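PDB 3MDQ: exopolyphosphatase from Cytophaga hutchinsonii, which probably releases terminal phosphates from chains of inorganic polyphosphate by hydrolysis, as a Ppx/GppA-family enzyme of the actin-like ATPase clan. Local coordinates for residues V67-E71 with H72-H76; Q92-I95 with D96-K100; E116-F119 with R120-Q124; G302-Y305 with T306-G310. All blocks are in the same frame, centred on the assembly; numbering follows the deposited sequence.

Contact 1: V67-E71 with H72-H76; sequences VILDE and HAVVH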
# COMPACT_ATOMS: atom_id res chain seq x y z
N VAL A 67 -21.05 -9.72 -3.28
CA VAL A 67 -22.28 -9.15 -3.82
C VAL A 67 -21.98 -8.17 -4.94
O VAL A 67 -22.62 -8.18 -5.96
CB VAL A 67 -23.13 -8.44 -2.74
CG1 VAL A 67 -24.28 -7.67 -3.41
CG2 VAL A 67 -23.67 -9.45 -1.72
N ILE A 68 -21.02 -7.27 -4.72
CA ILE A 68 -20.71 -6.25 -5.73
C ILE A 68 -20.18 -6.90 -7.02
O ILE A 68 -20.55 -6.52 -8.12
CB ILE A 68 -19.70 -5.21 -5.19
CG1 ILE A 68 -20.29 -4.43 -4.01
CG2 ILE A 68 -19.30 -4.26 -6.33
CD1 ILE A 68 -19.30 -3.68 -3.17
N LEU A 69 -19.34 -7.91 -6.88
CA LEU A 69 -18.85 -8.66 -8.05
C LEU A 69 -20.01 -9.24 -8.85
O LEU A 69 -20.07 -9.17 -10.08
CB LEU A 69 -17.90 -9.78 -7.59
CG LEU A 69 -16.54 -9.32 -7.15
CD1 LEU A 69 -15.81 -10.49 -6.40
CD2 LEU A 69 -15.68 -8.86 -8.35
N ASP A 70 -20.93 -9.88 -8.14
CA ASP A 70 -22.08 -10.48 -8.77
C ASP A 70 -22.99 -9.45 -9.42
O ASP A 70 -23.54 -9.68 -10.51
CB ASP A 70 -22.87 -11.33 -7.74
CG ASP A 70 -22.11 -12.59 -7.32
OD1 ASP A 70 -21.37 -13.13 -8.19
OD2 ASP A 70 -22.23 -13.00 -6.14
N GLU A 71 -23.14 -8.30 -8.76
CA GLU A 71 -23.98 -7.21 -9.30
C GLU A 71 -23.40 -6.64 -10.60
O GLU A 71 -24.11 -5.95 -11.32
CB GLU A 71 -24.14 -6.10 -8.27
CG GLU A 71 -25.16 -6.42 -7.26
CD GLU A 71 -25.20 -5.52 -6.03
OE1 GLU A 71 -24.25 -4.76 -5.79
OE2 GLU A 71 -26.21 -5.64 -5.30
N HIS A 72 -22.12 -6.91 -10.88
CA HIS A 72 -21.46 -6.46 -12.10
C HIS A 72 -21.12 -7.63 -13.03
O HIS A 72 -20.34 -7.49 -13.98
CB HIS A 72 -20.23 -5.60 -11.75
CG HIS A 72 -20.59 -4.29 -11.17
ND1 HIS A 72 -20.83 -4.12 -9.82
CD2 HIS A 72 -20.84 -3.08 -11.75
CE1 HIS A 72 -21.18 -2.86 -9.59
NE2 HIS A 72 -21.15 -2.21 -10.73
N ALA A 73 -21.72 -8.79 -12.76
CA ALA A 73 -21.53 -9.98 -13.59
C ALA A 73 -20.07 -10.31 -13.87
O ALA A 73 -19.71 -10.72 -14.99
CB ALA A 73 -22.30 -9.83 -14.92
N VAL A 74 -19.24 -10.20 -12.85
CA VAL A 74 -17.80 -10.43 -13.06
C VAL A 74 -17.50 -11.93 -13.17
O VAL A 74 -17.90 -12.68 -12.32
CB VAL A 74 -16.96 -9.75 -11.96
CG1 VAL A 74 -15.50 -10.05 -12.17
CG2 VAL A 74 -17.23 -8.26 -11.98
N VAL A 75 -16.79 -12.32 -14.22
CA VAL A 75 -16.42 -13.71 -14.40
C VAL A 75 -14.99 -13.91 -13.94
O VAL A 75 -14.74 -14.80 -13.12
CB VAL A 75 -16.64 -14.20 -15.85
N HIS A 76 -14.07 -13.04 -14.39
CA HIS A 76 -12.67 -13.21 -14.04
C HIS A 76 -12.36 -12.49 -12.71
O HIS A 76 -12.27 -11.27 -12.70
CB HIS A 76 -11.76 -12.62 -15.14
CG HIS A 76 -12.09 -13.09 -16.53
ND1 HIS A 76 -12.55 -14.36 -16.80
CD2 HIS A 76 -12.01 -12.45 -17.72
CE1 HIS A 76 -12.75 -14.48 -18.10
NE2 HIS A 76 -12.42 -13.33 -18.69

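Contact 2: Q92-I95 with D96-K100; sequences QVLI and DRIKK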
# COMPACT_ATOMS: atom_id res chain seq x y z
N GLN A 92 -4.57 -20.61 6.63
CA GLN A 92 -5.38 -21.56 5.90
C GLN A 92 -6.79 -21.62 6.48
O GLN A 92 -7.72 -21.97 5.77
CB GLN A 92 -4.79 -22.97 5.92
CG GLN A 92 -5.34 -23.88 4.81
CD GLN A 92 -5.01 -23.34 3.43
OE1 GLN A 92 -3.86 -22.94 3.19
NE2 GLN A 92 -5.98 -23.31 2.55
N VAL A 93 -6.96 -21.34 7.77
CA VAL A 93 -8.31 -21.28 8.33
C VAL A 93 -9.11 -20.19 7.60
O VAL A 93 -10.26 -20.42 7.18
CB VAL A 93 -8.28 -20.96 9.85
CG1 VAL A 93 -9.68 -20.65 10.39
CG2 VAL A 93 -7.63 -22.14 10.64
N LEU A 94 -8.53 -19.00 7.49
CA LEU A 94 -9.16 -17.87 6.79
C LEU A 94 -9.42 -18.19 5.31
O LEU A 94 -10.52 -17.93 4.80
CB LEU A 94 -8.35 -16.59 6.95
CG LEU A 94 -8.91 -15.36 6.20
CD1 LEU A 94 -10.34 -15.07 6.67
CD2 LEU A 94 -7.97 -14.10 6.43
N ILE A 95 -8.43 -18.76 4.62
CA ILE A 95 -8.55 -19.08 3.21
C ILE A 95 -9.68 -20.08 2.99
O ILE A 95 -10.49 -19.92 2.09
CB ILE A 95 -7.20 -19.62 2.70
CG1 ILE A 95 -6.18 -18.48 2.68
CG2 ILE A 95 -7.32 -20.24 1.28
CD1 ILE A 95 -4.76 -18.94 2.40
N ASP A 96 -9.78 -21.08 3.85
CA ASP A 96 -10.81 -22.12 3.68
C ASP A 96 -12.20 -21.55 4.00
O ASP A 96 -13.19 -21.89 3.33
CB ASP A 96 -10.51 -23.31 4.56
CG ASP A 96 -9.33 -24.14 4.07
OD1 ASP A 96 -8.77 -23.85 2.97
OD2 ASP A 96 -8.94 -25.08 4.79
N ARG A 97 -12.28 -20.67 5.00
CA ARG A 97 -13.57 -20.01 5.33
C ARG A 97 -14.03 -19.15 4.16
O ARG A 97 -15.21 -19.15 3.82
CB ARG A 97 -13.50 -19.22 6.64
CG ARG A 97 -13.36 -20.07 7.90
CD ARG A 97 -13.27 -19.22 9.17
NE ARG A 97 -12.99 -19.98 10.39
CZ ARG A 97 -12.76 -19.41 11.59
NH1 ARG A 97 -12.78 -18.12 11.73
NH2 ARG A 97 -12.47 -20.17 12.63
N ILE A 98 -13.11 -18.44 3.51
CA ILE A 98 -13.43 -17.62 2.35
C ILE A 98 -13.96 -18.49 1.20
O ILE A 98 -14.94 -18.15 0.52
CB ILE A 98 -12.24 -16.73 1.90
CG1 ILE A 98 -11.94 -15.72 3.00
CG2 ILE A 98 -12.54 -16.08 0.53
CD1 ILE A 98 -10.59 -14.96 2.85
N LYS A 99 -13.31 -19.61 0.93
CA LYS A 99 -13.73 -20.49 -0.14
C LYS A 99 -15.15 -21.01 0.14
O LYS A 99 -16.00 -21.03 -0.75
CB LYS A 99 -12.74 -21.66 -0.29
CG LYS A 99 -13.13 -22.71 -1.30
CD LYS A 99 -13.30 -22.11 -2.69
CE LYS A 99 -13.40 -23.21 -3.76
NZ LYS A 99 -13.49 -22.59 -5.10
N LYS A 100 -15.42 -21.39 1.38
CA LYS A 100 -16.73 -21.91 1.75
C LYS A 100 -17.80 -20.84 1.62
O LYS A 100 -18.88 -21.11 1.08
CB LYS A 100 -16.69 -22.46 3.18
CG LYS A 100 -18.05 -23.02 3.67
CD LYS A 100 -17.83 -23.86 4.93
CE LYS A 100 -19.03 -23.82 5.88
NZ LYS A 100 -18.60 -24.17 7.27

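Contact 3: E116-F119 with R120-Q124; sequences ELIF and RGVQQ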
# COMPACT_ATOMS: atom_id res chain seq x y z
N GLU A 116 6.81 -6.73 -7.38
CA GLU A 116 6.76 -6.73 -8.86
C GLU A 116 5.42 -6.23 -9.37
O GLU A 116 5.33 -5.45 -10.34
CB GLU A 116 7.08 -8.11 -9.41
CG GLU A 116 8.49 -8.53 -9.12
CD GLU A 116 8.73 -10.00 -9.36
OE1 GLU A 116 7.79 -10.77 -9.64
OE2 GLU A 116 9.90 -10.40 -9.19
N LEU A 117 4.34 -6.74 -8.77
CA LEU A 117 3.01 -6.41 -9.24
C LEU A 117 2.70 -4.95 -8.94
O LEU A 117 2.15 -4.25 -9.78
CB LEU A 117 1.98 -7.34 -8.61
CG LEU A 117 2.04 -8.79 -9.02
CD1 LEU A 117 1.22 -9.63 -8.03
CD2 LEU A 117 1.52 -8.98 -10.47
N ILE A 118 3.06 -4.47 -7.75
CA ILE A 118 2.91 -3.05 -7.43
C ILE A 118 3.60 -2.20 -8.50
O ILE A 118 3.02 -1.22 -9.01
CB ILE A 118 3.46 -2.71 -6.05
CG1 ILE A 118 2.54 -3.32 -4.98
CG2 ILE A 118 3.62 -1.18 -5.89
CD1 ILE A 118 3.18 -3.45 -3.60
N PHE A 119 4.84 -2.55 -8.83
CA PHE A 119 5.58 -1.73 -9.81
C PHE A 119 4.93 -1.73 -11.19
O PHE A 119 4.97 -0.69 -11.89
CB PHE A 119 7.05 -2.12 -9.90
CG PHE A 119 7.94 -1.04 -10.45
CD1 PHE A 119 8.20 0.12 -9.72
CD2 PHE A 119 8.51 -1.17 -11.69
CE1 PHE A 119 9.04 1.10 -10.20
CE2 PHE A 119 9.39 -0.18 -12.18
CZ PHE A 119 9.64 0.92 -11.45
N ARG A 120 4.30 -2.83 -11.59
CA ARG A 120 3.55 -2.81 -12.86
C ARG A 120 2.44 -1.77 -12.81
O ARG A 120 2.18 -1.10 -13.82
CB ARG A 120 2.97 -4.19 -13.19
CG ARG A 120 2.11 -4.22 -14.42
CD ARG A 120 2.95 -3.99 -15.68
NE ARG A 120 2.15 -3.89 -16.90
CZ ARG A 120 1.59 -2.78 -17.37
NH1 ARG A 120 1.67 -1.63 -16.73
NH2 ARG A 120 0.91 -2.85 -18.51
N GLY A 121 1.78 -1.62 -11.67
CA GLY A 121 0.77 -0.56 -11.53
C GLY A 121 1.37 0.84 -11.58
O GLY A 121 0.86 1.73 -12.28
N VAL A 122 2.50 1.01 -10.90
CA VAL A 122 3.21 2.30 -10.91
C VAL A 122 3.62 2.68 -12.33
O VAL A 122 3.46 3.86 -12.74
CB VAL A 122 4.42 2.26 -9.96
CG1 VAL A 122 5.33 3.51 -10.11
CG2 VAL A 122 3.94 2.12 -8.50
N GLN A 123 4.12 1.71 -13.09
CA GLN A 123 4.53 1.93 -14.48
C GLN A 123 3.35 2.45 -15.31
O GLN A 123 3.53 3.29 -16.21
CB GLN A 123 5.08 0.66 -15.13
CG GLN A 123 6.44 0.31 -14.67
CD GLN A 123 6.91 -1.05 -15.16
OE1 GLN A 123 6.12 -1.99 -15.24
NE2 GLN A 123 8.23 -1.18 -15.42
N GLN A 124 2.14 1.94 -15.06
CA GLN A 124 0.95 2.42 -15.78
C GLN A 124 0.52 3.83 -15.33
O GLN A 124 0.01 4.60 -16.14
CB GLN A 124 -0.22 1.45 -15.59
CG GLN A 124 -1.27 1.60 -16.63
CD GLN A 124 -0.80 1.12 -18.02
OE1 GLN A 124 0.15 0.31 -18.15
NE2 GLN A 124 -1.48 1.60 -19.07

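Contact 4: G302-Y305 with T306-G310; sequences GVLY and TMLDG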
# COMPACT_ATOMS: atom_id res chain seq x y z
N GLY A 302 -1.71 -3.17 -10.53
CA GLY A 302 -0.67 -4.01 -11.07
C GLY A 302 -1.13 -5.39 -11.42
O GLY A 302 -0.68 -5.96 -12.42
N VAL A 303 -2.00 -5.96 -10.60
CA VAL A 303 -2.62 -7.25 -10.90
C VAL A 303 -3.43 -7.17 -12.20
O VAL A 303 -3.29 -8.02 -13.11
CB VAL A 303 -3.47 -7.74 -9.70
CG1 VAL A 303 -4.37 -8.91 -10.10
CG2 VAL A 303 -2.57 -8.10 -8.51
N LEU A 304 -4.30 -6.15 -12.30
CA LEU A 304 -5.11 -5.93 -13.50
C LEU A 304 -4.24 -5.84 -14.74
O LEU A 304 -4.49 -6.54 -15.72
CB LEU A 304 -5.94 -4.67 -13.34
CG LEU A 304 -6.66 -4.17 -14.59
CD1 LEU A 304 -7.74 -5.15 -15.07
CD2 LEU A 304 -7.23 -2.77 -14.33
N TYR A 305 -3.20 -5.01 -14.68
CA TYR A 305 -2.43 -4.78 -15.91
C TYR A 305 -1.53 -5.97 -16.26
O TYR A 305 -1.28 -6.23 -17.43
CB TYR A 305 -1.67 -3.46 -15.85
CG TYR A 305 -2.59 -2.29 -16.14
CD1 TYR A 305 -2.92 -1.98 -17.45
CD2 TYR A 305 -3.17 -1.55 -15.13
CE1 TYR A 305 -3.79 -0.93 -17.75
CE2 TYR A 305 -4.09 -0.51 -15.44
CZ TYR A 305 -4.36 -0.22 -16.74
OH TYR A 305 -5.24 0.82 -17.05
N THR A 306 -1.12 -6.73 -15.25
CA THR A 306 -0.40 -7.99 -15.47
C THR A 306 -1.31 -8.96 -16.21
O THR A 306 -0.91 -9.58 -17.19
CB THR A 306 0.15 -8.56 -14.14
OG1 THR A 306 1.10 -7.63 -13.62
CG2 THR A 306 0.83 -9.89 -14.33
N MSE A 307 -2.57 -9.02 -15.78
CA MSE A 307 -3.59 -9.86 -16.46
C MSE A 307 -3.80 -9.40 -17.91
O MSE A 307 -3.86 -10.22 -18.81
CB MSE A 307 -4.91 -9.85 -15.69
CG MSE A 307 -4.82 -10.64 -14.40
SE MSE A 307 -6.38 -10.31 -13.24
CE MSE A 307 -7.65 -11.39 -14.33
N LEU A 308 -3.96 -8.10 -18.11
CA LEU A 308 -4.17 -7.56 -19.45
C LEU A 308 -2.94 -7.79 -20.34
O LEU A 308 -3.08 -7.97 -21.57
CB LEU A 308 -4.52 -6.06 -19.40
CG LEU A 308 -5.86 -5.70 -18.70
CD1 LEU A 308 -6.07 -4.20 -18.63
CD2 LEU A 308 -7.02 -6.43 -19.40
N ASP A 309 -1.74 -7.79 -19.76
CA ASP A 309 -0.50 -8.09 -20.51
C ASP A 309 -0.50 -9.56 -20.97
O ASP A 309 0.28 -9.94 -21.90
CB ASP A 309 0.77 -7.88 -19.65
CG ASP A 309 1.11 -6.42 -19.38
OD1 ASP A 309 0.58 -5.46 -20.01
OD2 ASP A 309 1.98 -6.18 -18.48
N GLY A 310 -1.33 -10.40 -20.35
CA GLY A 310 -1.29 -11.86 -20.57
C GLY A 310 -0.20 -12.59 -19.81
O GLY A 310 0.42 -13.55 -20.33

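Contact 1: V67-E71 with H72-H76
His72 folds its imidazole back over the end of helix 52-71, and its ND1 gives a nearly straight hydrogen bond to the backbone oxygen Ile68 O (3.0 Å). The acceptor lies almost exactly in the ring plane, while Glu71 O sits over one face. CG of His72 stands anti to its own carbonyl carbon (chi1 -70°), which turns the ring back along Ile68. There the two side chains run alongside each other, with Ile68 CG2 3.8 Å from His72 ND1. Replacing His72 with a leucine would remove ND1 and is likely to leave Ile68 O with little more than the weak bond from the leucine's own backbone N. The chain then leaves the helix through a Schellman motif, with Ala73 at positive phi (50°) as its C-prime residue. Val74 N reaches Leu69 O at 3.1 Å. Leu69 O also accepts from His72 N, which comes from the face opposite Val74 N, and Ala73 N reaches Asp70 O at 3.0 Å. The motif brings Val74 CB to 3.9 Å from Leu69 CD2, a close apolar contact, with Leu69 on Leu18 and Val74 on Ile20 of strand 15-24. The other flank is loose and faces solvent: Ala73 carries a bare methyl, Glu71 stretches away from the turn, and the carboxylate of Asp70 pairs backward with Arg66.

Contact 2: Q92-I95 with D96-K100
Gln92 and Asp96, one turn apart on helix 91-102, are joined twice: once through the backbone, Asp96 N to Gln92 O, and once through their side chains. This i to i+4 spacing organises the whole contact, on a helix that packs beside helix 52-71 in the domain built on the mixed sheet containing strands 5-11 and 106-108, a sheet with the strand order of the actin-like ATPase fold. Bent at chi2 (62°), the glutamine chain curls so that NE2 delivers a hydrogen bond to Asp96 OD1 (2.9 Å, 164° at the hydrogen). The donor keeps its acceptor close to the amide plane, yet it meets OD1 from above the carboxylate plane, and amide and carboxylate are turned 56° apart. Backbone acceptors are supplied in the usual helical order: Val93 O takes the N-H of Arg97, Leu94 O that of Ile98 and Ile95 O that of Lys99. The charged ends find partners beyond the helix. Arg97 NH1 forms a salt bridge with Glu52, and Lys99 NZ is held by Asn103 and Asp105. Extended from CG to NE, Arg97 lies alongside Val93 and sets one guanidinium face on its CG1 methyl, 3.4 Å from NE. With alanine at Arg97, Glu52 is likely to lose this cationic mate and the Val93 methyl its guanidinium cover. On the buried side, Leu94 touches Leu59 and Ile98 touches Leu62 of helix 52-71, and both rest on Met11 of strand 5-11; Leu94 CG is 3.8 Å from Ile98 CD1.

Contact 3: E116-F119 with R120-Q124
Phe119 and Gln123 cross at about a right angle one helical turn apart, with ring and amide planes 48° from each other. The amide approaches the ring obliquely, bringing Gln123 NE2 to 3.6 Å from Phe119 CE2. CG of Phe119 stands anti to the backbone N (chi1 -158°), which carries the ring beside the carbonyl carbon and toward the glutamine. Gln123 NE2 also donates to Asn149 O, a bond that would help to fix the rotation of the amide against the ring. The second flat group is the guanidinium of Arg120, which grips Gln124 OE1 end-on with two nitrogens. NH1 binds at 2.8 Å, in the carbonyl plane and on a lone pair, whereas NH2 comes from above that plane at a longer 3.3 Å. For both bonds OE1 lies within 3° of the guanidinium plane, and Gln124 N lies in plane at its edge. Beneath these polar ends the backbone is ordinary alpha-helix, with Gln123 N to Phe119 O the shortest of its four i to i+4 bonds across the contact, at 2.8 Å. On the apolar side Ile118 CG2 and Val122 CG2 come within 4.2 Å. Helix 111-125 packs against the six-stranded sheet and helix 299-309. Ile118 and Val122 press on Cys210, with Ile208 also beneath the valine, and Phe119 rests on Ile146, all in that sheet, while Leu117 and Arg120 meet Thr306 of helix 299-309.

Contact 4: G302-Y305 with T306-G310
From Gly302 to Tyr305 each backbone oxygen accepts the N-H four residues on, so Thr306, Met307, Leu308 and Asp309 are bound back in regular alpha-helical fashion. Gly302 O takes a second donor: Thr306 OG1 reaches it at 2.7 Å, from the face opposite that used by Thr306 N. The hydroxyl sits beside its own backbone N (chi1 -63°), which turns it toward the preceding turn, where the bond to Gly302 O gives this buried hydroxyl a partner. Selenomethionine Met307 runs alongside Val303, its SE 4.0 Å from Val303 CG1. Leu308 CD1 touches two partners, Leu304 CD1 and Tyr305 CD1, each at 4.0 Å. The phenol OH of Tyr305 is hydrogen-bonded to a glycerol, probably from the crystallisation liquor. Val303, Leu304, Met307 and Leu308 together cover residues of strand 5-11, and the two leucines also cover strand 15-24. The helix closes at Gly310, whose positive phi (80°) and bond from its N to Met307 O (3.0 Å) belong to a Schellman motif.

Overall arrangement
Contacts 3 and 4 form one joined region, centres 10 Å apart. Between them Arg120 NE meets Asp309 OD2 in a 2.8 Å salt bridge, and Gln124 CG packs 3.6 Å from Tyr305 CZ, beside the glycerol. Through helix 299-309 this pair couples the six-stranded sheet under contact 3 to the five-stranded one under contact 4. Contact 1 leans on Leu18 and Ile20 of strand 15-24, contact 4 on the alternate residues Leu19, Thr21 and Ile23, so the strand passes between them. Contact 2 lies apart, 20 Å from contact 1 between centres, but helix 52-71 links the two. In actin-like relatives the active site occupies the cleft between two domains, which these sheets probably represent.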